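Local coordinates for protein 3,4-dihydroxy-2-butanone 4-phosphate synthase (Candida albicans, PDB 1TKS) that catalyses the conversion of D-ribulose 5-phosphate to formate and 3,4-dihydroxy-2-butanone 4-phosphate, a step of riboflavin biosynthesis, at residues I22-G33 with M175-G185. Numbering follows the deposited sequence.
Sequences IVMDDEDRENEG and MMRLDDCIQFG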
loop_
_atom_site.group_PDB
_atom_site.type_symbol
_atom_site.label_atom_id
_atom_site.label_comp_id
_atom_site.label_asym_id
_atom_site.label_seq_id
_atom_site.Cartn_x
_atom_site.Cartn_y
_atom_site.Cartn_z
ATOM N N ILE B 22 -16.412 -2.902 9.756
ATOM C CA ILE B 22 -16.331 -1.740 8.888
ATOM C C ILE B 22 -16.505 -0.603 9.881
ATOM O O ILE B 22 -17.464 -0.588 10.652
ATOM C CB ILE B 22 -17.464 -1.719 7.850
ATOM C CG1 ILE B 22 -17.290 -2.891 6.885
ATOM C CG2 ILE B 22 -17.453 -0.394 7.086
ATOM C CD1 ILE B 22 -18.494 -3.156 5.995
ATOM N N VAL B 23 -15.566 0.333 9.875
ATOM C CA VAL B 23 -15.603 1.442 10.815
ATOM C C VAL B 23 -15.699 2.812 10.145
ATOM O O VAL B 23 -14.879 3.147 9.294
ATOM C CB VAL B 23 -14.344 1.396 11.717
ATOM C CG1 VAL B 23 -14.355 2.539 12.703
ATOM C CG2 VAL B 23 -14.288 0.059 12.456
ATOM N N MET B 24 -16.710 3.591 10.535
ATOM C CA MET B 24 -16.927 4.946 10.014
ATOM C C MET B 24 -16.649 5.888 11.187
ATOM O O MET B 24 -16.607 5.448 12.338
ATOM C CB MET B 24 -18.383 5.164 9.594
ATOM C CG MET B 24 -19.102 3.987 9.023
ATOM S SD MET B 24 -18.315 3.363 7.509
ATOM C CE MET B 24 -18.908 4.490 6.326
ATOM N N ASP B 25 -16.445 7.171 10.904
ATOM C CA ASP B 25 -16.209 8.150 11.966
ATOM C C ASP B 25 -17.462 8.321 12.817
ATOM O O ASP B 25 -17.397 8.315 14.045
ATOM C CB ASP B 25 -15.833 9.511 11.383
ATOM C CG ASP B 25 -14.407 9.560 10.897
ATOM O OD1 ASP B 25 -13.555 8.870 11.491
ATOM O OD2 ASP B 25 -14.133 10.305 9.934
ATOM N N ASP B 26 -18.597 8.511 12.154
ATOM C CA ASP B 26 -19.869 8.659 12.846
ATOM C C ASP B 26 -20.994 8.197 11.928
ATOM O O ASP B 26 -20.763 7.376 11.043
ATOM C CB ASP B 26 -20.079 10.105 13.338
ATOM C CG ASP B 26 -19.959 11.152 12.239
ATOM O OD1 ASP B 26 -19.661 12.311 12.595
ATOM O OD2 ASP B 26 -20.168 10.843 11.052
ATOM N N GLU B 27 -22.204 8.700 12.133
ATOM C CA GLU B 27 -23.324 8.262 11.311
ATOM C C GLU B 27 -23.484 8.947 9.955
ATOM O O GLU B 27 -24.320 8.532 9.157
ATOM C CB GLU B 27 -24.636 8.409 12.092
ATOM C CG GLU B 27 -24.651 7.719 13.447
ATOM C CD GLU B 27 -26.050 7.608 14.025
ATOM O OE1 GLU B 27 -26.935 8.383 13.603
ATOM O OE2 GLU B 27 -26.270 6.755 14.912
ATOM N N ASP B 28 -22.684 9.974 9.678
ATOM C CA ASP B 28 -22.815 10.711 8.417
ATOM C C ASP B 28 -22.703 9.866 7.151
ATOM O O ASP B 28 -21.789 9.058 7.006
ATOM C CB ASP B 28 -21.798 11.852 8.344
ATOM C CG ASP B 28 -22.224 12.936 7.378
ATOM O OD1 ASP B 28 -23.137 13.720 7.728
ATOM O OD2 ASP B 28 -21.664 12.998 6.265
ATOM N N ARG B 29 -23.637 10.075 6.229
ATOM C CA ARG B 29 -23.652 9.327 4.979
ATOM C C ARG B 29 -22.399 9.515 4.133
ATOM O O ARG B 29 -22.045 8.634 3.351
ATOM C CB ARG B 29 -24.873 9.714 4.138
ATOM C CG ARG B 29 -26.214 9.414 4.778
ATOM C CD ARG B 29 -26.523 7.929 4.763
ATOM N NE ARG B 29 -27.884 7.656 5.219
ATOM C CZ ARG B 29 -28.431 6.445 5.252
ATOM N NH1 ARG B 29 -29.677 6.288 5.680
ATOM N NH2 ARG B 29 -27.733 5.391 4.850
ATOM N N GLU B 30 -21.721 10.648 4.283
ATOM C CA GLU B 30 -20.529 10.904 3.477
ATOM C C GLU B 30 -19.237 10.304 4.015
ATOM O O GLU B 30 -18.200 10.380 3.361
ATOM C CB GLU B 30 -20.348 12.406 3.261
ATOM C CG GLU B 30 -21.481 13.036 2.466
ATOM C CD GLU B 30 -21.137 14.416 1.943
ATOM O OE1 GLU B 30 -21.064 15.365 2.749
ATOM O OE2 GLU B 30 -20.932 14.545 0.721
ATOM N N ASN B 31 -19.292 9.706 5.201
ATOM C CA ASN B 31 -18.102 9.093 5.781
ATOM C C ASN B 31 -17.587 7.966 4.893
ATOM O O ASN B 31 -18.370 7.260 4.256
ATOM C CB ASN B 31 -18.413 8.502 7.158
ATOM C CG ASN B 31 -18.592 9.555 8.230
ATOM O OD1 ASN B 31 -19.257 9.313 9.240
ATOM N ND2 ASN B 31 -17.986 10.720 8.035
ATOM N N GLU B 32 -16.268 7.796 4.870
ATOM C CA GLU B 32 -15.640 6.730 4.097
ATOM C C GLU B 32 -15.301 5.619 5.095
ATOM O O GLU B 32 -14.817 5.892 6.196
ATOM C CB GLU B 32 -14.372 7.242 3.410
ATOM C CG GLU B 32 -14.571 8.549 2.652
ATOM C CD GLU B 32 -13.384 8.899 1.783
ATOM O OE1 GLU B 32 -12.238 8.680 2.229
ATOM O OE2 GLU B 32 -13.601 9.401 0.659
ATOM N N GLY B 33 -15.553 4.371 4.706
ATOM C CA GLY B 33 -15.315 3.255 5.606
ATOM C C GLY B 33 -14.002 2.499 5.495
ATOM O O GLY B 33 -13.454 2.313 4.407
ATOM N N MET B 175 -13.240 5.720 -2.801
ATOM C CA MET B 175 -13.428 5.189 -1.455
ATOM C C MET B 175 -14.914 4.968 -1.199
ATOM O O MET B 175 -15.758 5.746 -1.650
ATOM C CB MET B 175 -12.844 6.149 -0.412
ATOM C CG MET B 175 -11.381 5.875 -0.045
ATOM S SD MET B 175 -10.212 5.893 -1.438
ATOM C CE MET B 175 -8.820 4.926 -0.726
ATOM N N MET B 176 -15.230 3.893 -0.487
ATOM C CA MET B 176 -16.616 3.573 -0.194
ATOM C C MET B 176 -17.225 4.468 0.867
ATOM O O MET B 176 -16.702 4.575 1.979
ATOM C CB MET B 176 -16.760 2.116 0.256
ATOM C CG MET B 176 -16.527 1.095 -0.833
ATOM S SD MET B 176 -17.109 -0.526 -0.324
ATOM C CE MET B 176 -16.031 -1.570 -1.273
ATOM N N ARG B 177 -18.338 5.102 0.507
ATOM C CA ARG B 177 -19.096 5.972 1.406
ATOM C C ARG B 177 -20.007 5.047 2.212
ATOM O O ARG B 177 -19.999 3.838 1.990
ATOM C CB ARG B 177 -19.946 6.946 0.594
ATOM C CG ARG B 177 -19.165 7.778 -0.400
ATOM C CD ARG B 177 -18.345 8.836 0.314
ATOM N NE ARG B 177 -17.563 9.656 -0.611
ATOM C CZ ARG B 177 -16.867 10.731 -0.250
ATOM N NH1 ARG B 177 -16.176 11.413 -1.152
ATOM N NH2 ARG B 177 -16.865 11.131 1.014
ATOM N N LEU B 178 -20.819 5.607 3.108
ATOM C CA LEU B 178 -21.695 4.786 3.944
ATOM C C LEU B 178 -22.580 3.821 3.166
ATOM O O LEU B 178 -22.631 2.628 3.481
ATOM C CB LEU B 178 -22.577 5.657 4.848
ATOM C CG LEU B 178 -23.457 4.875 5.844
ATOM C CD1 LEU B 178 -22.563 4.118 6.830
ATOM C CD2 LEU B 178 -24.386 5.828 6.591
ATOM N N ASP B 179 -23.280 4.319 2.153
ATOM C CA ASP B 179 -24.158 3.453 1.385
ATOM C C ASP B 179 -23.425 2.252 0.811
ATOM O O ASP B 179 -23.899 1.120 0.909
ATOM C CB ASP B 179 -24.850 4.240 0.271
ATOM C CG ASP B 179 -26.029 5.047 0.782
ATOM O OD1 ASP B 179 -26.310 4.974 1.994
ATOM O OD2 ASP B 179 -26.676 5.746 -0.024
ATOM N N ASP B 180 -22.261 2.488 0.222
ATOM C CA ASP B 180 -21.499 1.386 -0.344
ATOM C C ASP B 180 -20.972 0.467 0.758
ATOM O O ASP B 180 -20.834 -0.736 0.548
ATOM C CB ASP B 180 -20.354 1.919 -1.206
ATOM C CG ASP B 180 -20.815 2.337 -2.596
ATOM O OD1 ASP B 180 -20.038 2.995 -3.316
ATOM O OD2 ASP B 180 -21.957 1.997 -2.975
ATOM N N CYS B 181 -20.690 1.025 1.930
ATOM C CA CYS B 181 -20.200 0.209 3.038
ATOM C C CYS B 181 -21.295 -0.717 3.543
ATOM O O CYS B 181 -21.030 -1.864 3.907
ATOM C CB CYS B 181 -19.707 1.090 4.188
ATOM S SG CYS B 181 -18.149 1.951 3.836
ATOM N N ILE B 182 -22.521 -0.203 3.585
ATOM C CA ILE B 182 -23.670 -0.984 4.027
ATOM C C ILE B 182 -23.836 -2.152 3.059
ATOM O O ILE B 182 -24.052 -3.292 3.468
ATOM C CB ILE B 182 -24.951 -0.116 4.029
ATOM C CG1 ILE B 182 -24.833 0.964 5.103
ATOM C CG2 ILE B 182 -26.180 -0.987 4.252
ATOM C CD1 ILE B 182 -25.995 1.935 5.140
ATOM N N GLN B 183 -23.718 -1.857 1.769
ATOM C CA GLN B 183 -23.832 -2.879 0.735
ATOM C C GLN B 183 -22.727 -3.927 0.891
ATOM O O GLN B 183 -22.980 -5.129 0.796
ATOM C CB GLN B 183 -23.748 -2.221 -0.647
ATOM C CG GLN B 183 -23.076 -3.054 -1.724
ATOM C CD GLN B 183 -23.785 -4.359 -1.987
ATOM O OE1 GLN B 183 -24.959 -4.377 -2.351
ATOM N NE2 GLN B 183 -23.073 -5.466 -1.806
ATOM N N PHE B 184 -21.507 -3.456 1.140
ATOM C CA PHE B 184 -20.352 -4.336 1.306
ATOM C C PHE B 184 -20.539 -5.221 2.538
ATOM O O PHE B 184 -20.242 -6.418 2.515
ATOM C CB PHE B 184 -19.078 -3.498 1.457
ATOM C CG PHE B 184 -17.809 -4.305 1.406
ATOM C CD1 PHE B 184 -17.212 -4.616 0.186
ATOM C CD2 PHE B 184 -17.227 -4.777 2.578
ATOM C CE1 PHE B 184 -16.053 -5.389 0.134
ATOM C CE2 PHE B 184 -16.071 -5.550 2.542
ATOM C CZ PHE B 184 -15.483 -5.858 1.317
ATOM N N GLY B 185 -21.041 -4.621 3.614
ATOM C CA GLY B 185 -21.268 -5.366 4.839
ATOM C C GLY B 185 -22.277 -6.485 4.663
ATOM O O GLY B 185 -22.074 -7.591 5.162
HETATM O O HOH W 1 -23.265 7.203 1.329
#
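Arg177 reaches from the N-cap of helix 178–188 to the acidic loop: its NH2 donates to Glu30 O at 2.8 Å, the oxygen lying in the guanidinium plane. Over one face of the same guanidinium sits Glu32 OE2, 3.6 Å from Arg177 CZ; no N-H points at it, so this long salt bridge rests on charge alone. A bend at chi2 (-73°) lays the Arg177 chain beside that of Glu32, both pointing the same way. Gly33 N donates to Met176 O (3.0 Å), approaching nearly in line with the carbonyl bond. One turn into the helix, Cys181 SG packs on Gly33 CA and on Met24 CE, 3.6 Å away, while Leu178 CD1 meets the same methyl. The other branch, Leu178 CD2, fits against Arg29 CD (3.5 Å), whose NH2 forms a salt bridge with Asp179 OD1 at 3.2 Å, guanidinium and carboxylate planes 74° apart. Ile22 lays CD1 at the edge of the Phe184 ring and near Gly185 CA. Helix 178–188 thus packs on strand 21–24 of the mixed sheet, the axis of residues 178–185 nearly antiparallel to that of 22–24 (162°), and its first turn holds the loop that carries Glu30, a probable ligand of both magnesium ions. Arg29 O accepts from Leu178 N and from a water that in turn accepts from Asp179 N. Behind this, a type I turn from Asp28 to Asn31 and two Asx turns, Asp26 OD2 to Asp28 N and Asp28 OD2 to Glu30 N, shape the loop. Farther out, Asp25 OD1 is hydrogen-bonded to His145, another probable magnesium ligand, and Thr99 of the second subunit packs on Glu32.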